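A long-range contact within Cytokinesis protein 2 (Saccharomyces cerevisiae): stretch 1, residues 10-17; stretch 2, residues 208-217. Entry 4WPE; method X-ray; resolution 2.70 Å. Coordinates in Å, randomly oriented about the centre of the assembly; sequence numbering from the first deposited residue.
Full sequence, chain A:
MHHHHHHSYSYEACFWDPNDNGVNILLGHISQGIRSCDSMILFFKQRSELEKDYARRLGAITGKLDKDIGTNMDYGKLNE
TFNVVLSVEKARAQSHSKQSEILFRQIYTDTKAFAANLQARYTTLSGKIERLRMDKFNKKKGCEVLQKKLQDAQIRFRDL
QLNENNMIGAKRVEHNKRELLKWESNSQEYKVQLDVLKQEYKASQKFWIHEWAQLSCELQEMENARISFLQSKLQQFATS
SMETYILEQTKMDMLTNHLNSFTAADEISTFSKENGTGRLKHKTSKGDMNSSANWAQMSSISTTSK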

# COMPACT_ATOMS: atom_id res chain seq x y z
N SER A 10 -3.90 -4.43 43.90
CA SER A 10 -4.92 -3.78 43.07
C SER A 10 -5.08 -2.29 43.42
O SER A 10 -4.35 -1.75 44.26
CB SER A 10 -6.26 -4.49 43.21
OG SER A 10 -6.72 -4.46 44.55
N TYR A 11 -6.04 -1.63 42.78
CA TYR A 11 -6.25 -0.19 43.00
C TYR A 11 -6.91 0.10 44.35
O TYR A 11 -6.59 1.11 44.99
CB TYR A 11 -7.11 0.42 41.88
CG TYR A 11 -6.40 0.67 40.57
CD1 TYR A 11 -6.96 1.52 39.62
CD2 TYR A 11 -5.20 0.05 40.27
CE1 TYR A 11 -6.33 1.75 38.41
CE2 TYR A 11 -4.56 0.27 39.06
CZ TYR A 11 -5.13 1.13 38.13
OH TYR A 11 -4.50 1.35 36.93
N GLU A 12 -7.83 -0.76 44.76
CA GLU A 12 -8.57 -0.53 46.00
C GLU A 12 -7.79 -1.04 47.20
O GLU A 12 -8.17 -0.78 48.35
CB GLU A 12 -9.93 -1.22 45.94
CG GLU A 12 -9.86 -2.73 45.95
CD GLU A 12 -11.14 -3.36 46.44
OE1 GLU A 12 -11.46 -4.49 46.00
OE2 GLU A 12 -11.83 -2.74 47.28
N ALA A 13 -6.71 -1.76 46.94
CA ALA A 13 -5.94 -2.37 48.01
C ALA A 13 -4.74 -1.53 48.42
O ALA A 13 -4.41 -1.44 49.60
CB ALA A 13 -5.49 -3.77 47.59
N CYS A 14 -4.09 -0.90 47.44
CA CYS A 14 -2.75 -0.37 47.64
C CYS A 14 -2.62 1.15 47.63
O CYS A 14 -1.50 1.67 47.67
CB CYS A 14 -1.82 -0.94 46.57
SG CYS A 14 -1.75 -2.74 46.56
N PHE A 15 -3.73 1.88 47.59
CA PHE A 15 -3.64 3.33 47.48
C PHE A 15 -4.33 4.06 48.62
O PHE A 15 -5.14 4.96 48.40
CB PHE A 15 -4.20 3.78 46.13
CG PHE A 15 -3.40 3.30 44.96
CD1 PHE A 15 -2.37 4.07 44.45
CD2 PHE A 15 -3.65 2.06 44.40
CE1 PHE A 15 -1.62 3.62 43.38
CE2 PHE A 15 -2.90 1.61 43.33
CZ PHE A 15 -1.89 2.39 42.82
N TRP A 16 -3.96 3.69 49.85
CA TRP A 16 -4.50 4.33 51.04
C TRP A 16 -3.43 5.18 51.73
O TRP A 16 -2.59 4.66 52.47
CB TRP A 16 -5.04 3.28 52.01
CG TRP A 16 -6.19 2.47 51.50
CD1 TRP A 16 -6.12 1.25 50.89
CD2 TRP A 16 -7.57 2.81 51.56
NE1 TRP A 16 -7.38 0.80 50.57
CE2 TRP A 16 -8.30 1.75 50.97
CE3 TRP A 16 -8.29 3.91 52.05
CZ2 TRP A 16 -9.68 1.75 50.86
CZ3 TRP A 16 -9.67 3.91 51.94
CH2 TRP A 16 -10.35 2.84 51.35
N ASP A 17 -3.47 6.49 51.49
CA ASP A 17 -2.53 7.42 52.12
C ASP A 17 -3.29 8.44 52.98
O ASP A 17 -4.39 8.85 52.62
CB ASP A 17 -1.69 8.14 51.06
N TRP A 208 -15.68 8.55 53.77
CA TRP A 208 -14.68 8.59 52.70
C TRP A 208 -14.05 7.22 52.50
O TRP A 208 -13.88 6.77 51.36
CB TRP A 208 -13.60 9.62 53.00
CG TRP A 208 -12.37 9.42 52.17
CD1 TRP A 208 -11.18 8.89 52.57
CD2 TRP A 208 -12.21 9.75 50.78
NE1 TRP A 208 -10.29 8.86 51.53
CE2 TRP A 208 -10.90 9.38 50.42
CE3 TRP A 208 -13.05 10.31 49.82
CZ2 TRP A 208 -10.40 9.57 49.13
CZ3 TRP A 208 -12.55 10.49 48.53
CH2 TRP A 208 -11.24 10.12 48.21
N ILE A 209 -13.70 6.57 53.60
CA ILE A 209 -13.14 5.23 53.56
C ILE A 209 -14.13 4.27 52.91
O ILE A 209 -13.76 3.46 52.06
CB ILE A 209 -12.78 4.74 54.98
CG1 ILE A 209 -11.55 5.49 55.49
CG2 ILE A 209 -12.53 3.24 54.98
CD1 ILE A 209 -11.12 5.10 56.88
N HIS A 210 -15.39 4.38 53.30
CA HIS A 210 -16.46 3.59 52.71
C HIS A 210 -16.57 3.86 51.21
O HIS A 210 -16.68 2.93 50.41
CB HIS A 210 -17.79 3.89 53.41
CG HIS A 210 -18.99 3.28 52.75
ND1 HIS A 210 -19.42 2.00 53.03
CD2 HIS A 210 -19.84 3.78 51.83
CE1 HIS A 210 -20.49 1.74 52.31
NE2 HIS A 210 -20.77 2.79 51.57
N GLU A 211 -16.53 5.14 50.83
CA GLU A 211 -16.67 5.52 49.43
C GLU A 211 -15.44 5.18 48.60
O GLU A 211 -15.57 4.61 47.51
CB GLU A 211 -16.98 7.01 49.31
CG GLU A 211 -18.40 7.40 49.69
CD GLU A 211 -19.45 6.87 48.73
OE1 GLU A 211 -19.95 7.66 47.90
OE2 GLU A 211 -19.78 5.67 48.80
N TRP A 212 -14.26 5.54 49.09
CA TRP A 212 -13.03 5.32 48.33
C TRP A 212 -12.76 3.84 48.07
O TRP A 212 -12.11 3.48 47.10
CB TRP A 212 -11.83 5.94 49.06
CG TRP A 212 -10.54 5.71 48.32
CD1 TRP A 212 -9.48 4.96 48.74
CD2 TRP A 212 -10.19 6.21 47.03
NE1 TRP A 212 -8.48 4.98 47.79
CE2 TRP A 212 -8.90 5.74 46.73
CE3 TRP A 212 -10.84 7.02 46.10
CZ2 TRP A 212 -8.25 6.05 45.54
CZ3 TRP A 212 -10.20 7.33 44.91
CH2 TRP A 212 -8.91 6.85 44.65
N ALA A 213 -13.28 2.98 48.94
CA ALA A 213 -13.17 1.54 48.75
C ALA A 213 -13.93 1.13 47.50
O ALA A 213 -13.60 0.13 46.86
CB ALA A 213 -13.69 0.80 49.97
N GLN A 214 -14.95 1.91 47.16
CA GLN A 214 -15.80 1.62 46.02
C GLN A 214 -15.35 2.36 44.77
O GLN A 214 -15.35 1.80 43.67
CB GLN A 214 -17.25 2.00 46.33
CG GLN A 214 -17.94 1.09 47.32
CD GLN A 214 -19.41 1.43 47.50
OE1 GLN A 214 -19.80 2.60 47.40
NE2 GLN A 214 -20.23 0.42 47.77
N LEU A 215 -14.95 3.62 44.93
CA LEU A 215 -14.63 4.46 43.78
C LEU A 215 -13.27 4.11 43.18
O LEU A 215 -13.03 4.34 41.99
CB LEU A 215 -14.68 5.94 44.17
CG LEU A 215 -16.07 6.59 44.08
CD1 LEU A 215 -17.10 5.89 44.97
CD2 LEU A 215 -16.00 8.07 44.42
N SER A 216 -12.38 3.54 43.99
CA SER A 216 -11.10 3.06 43.48
C SER A 216 -11.33 1.82 42.64
O SER A 216 -10.57 1.53 41.72
CB SER A 216 -10.14 2.75 44.62
OG SER A 216 -10.69 1.78 45.49
N CYS A 217 -12.39 1.08 42.96
CA CYS A 217 -12.77 -0.08 42.16
C CYS A 217 -13.36 0.38 40.83
O CYS A 217 -13.08 -0.22 39.78
CB CYS A 217 -13.77 -0.97 42.90
SG CYS A 217 -13.01 -2.38 43.73

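The contact rests on two tryptophans meeting at right angles. W16 (chi1 -63°, m; chi2 95°) starts from a CA-to-CB bond that points sideways, yet these torsions carry its six-membered ring to the helix of residues 208-217. There W212, with chi1 at 179° (t) and its CA-to-CB bond directed toward stretch 1, turns its edge to the face of W16: the planes lie at 89°, the centroids of the W16 six-membered ring and the W212 five-membered ring are 4.6 Å apart, and W16 CZ3 approaches W212 CD1 to 3.4 Å. The indole also lies against the helix, with W16 CH2 3.5 Å from the backbone atom I209 O at the ring edge and 4.1 Å from the side-chain atom A213 CB, where the short alanine side chain accompanies a close approach.

Each indole nitrogen has an acceptor. W16 NE1 donates to E12 O at 2.8 Å within its own stretch, which helps hold the rotamer; W212 NE1 reaches F15 O at 3.4 Å and 141°, a weak hydrogen bond and the only one between the stretches.

Where E12 and S216 have their CA atoms 5.1 Å apart, the small serine suits the close packing. At chi1 58° (p), S216 OG donates to W212 O (2.7 Å), satisfying its hydroxyl within the helix while E12 CB packs 3.1 Å from S216 OG. Together the stretches bury 428 Å².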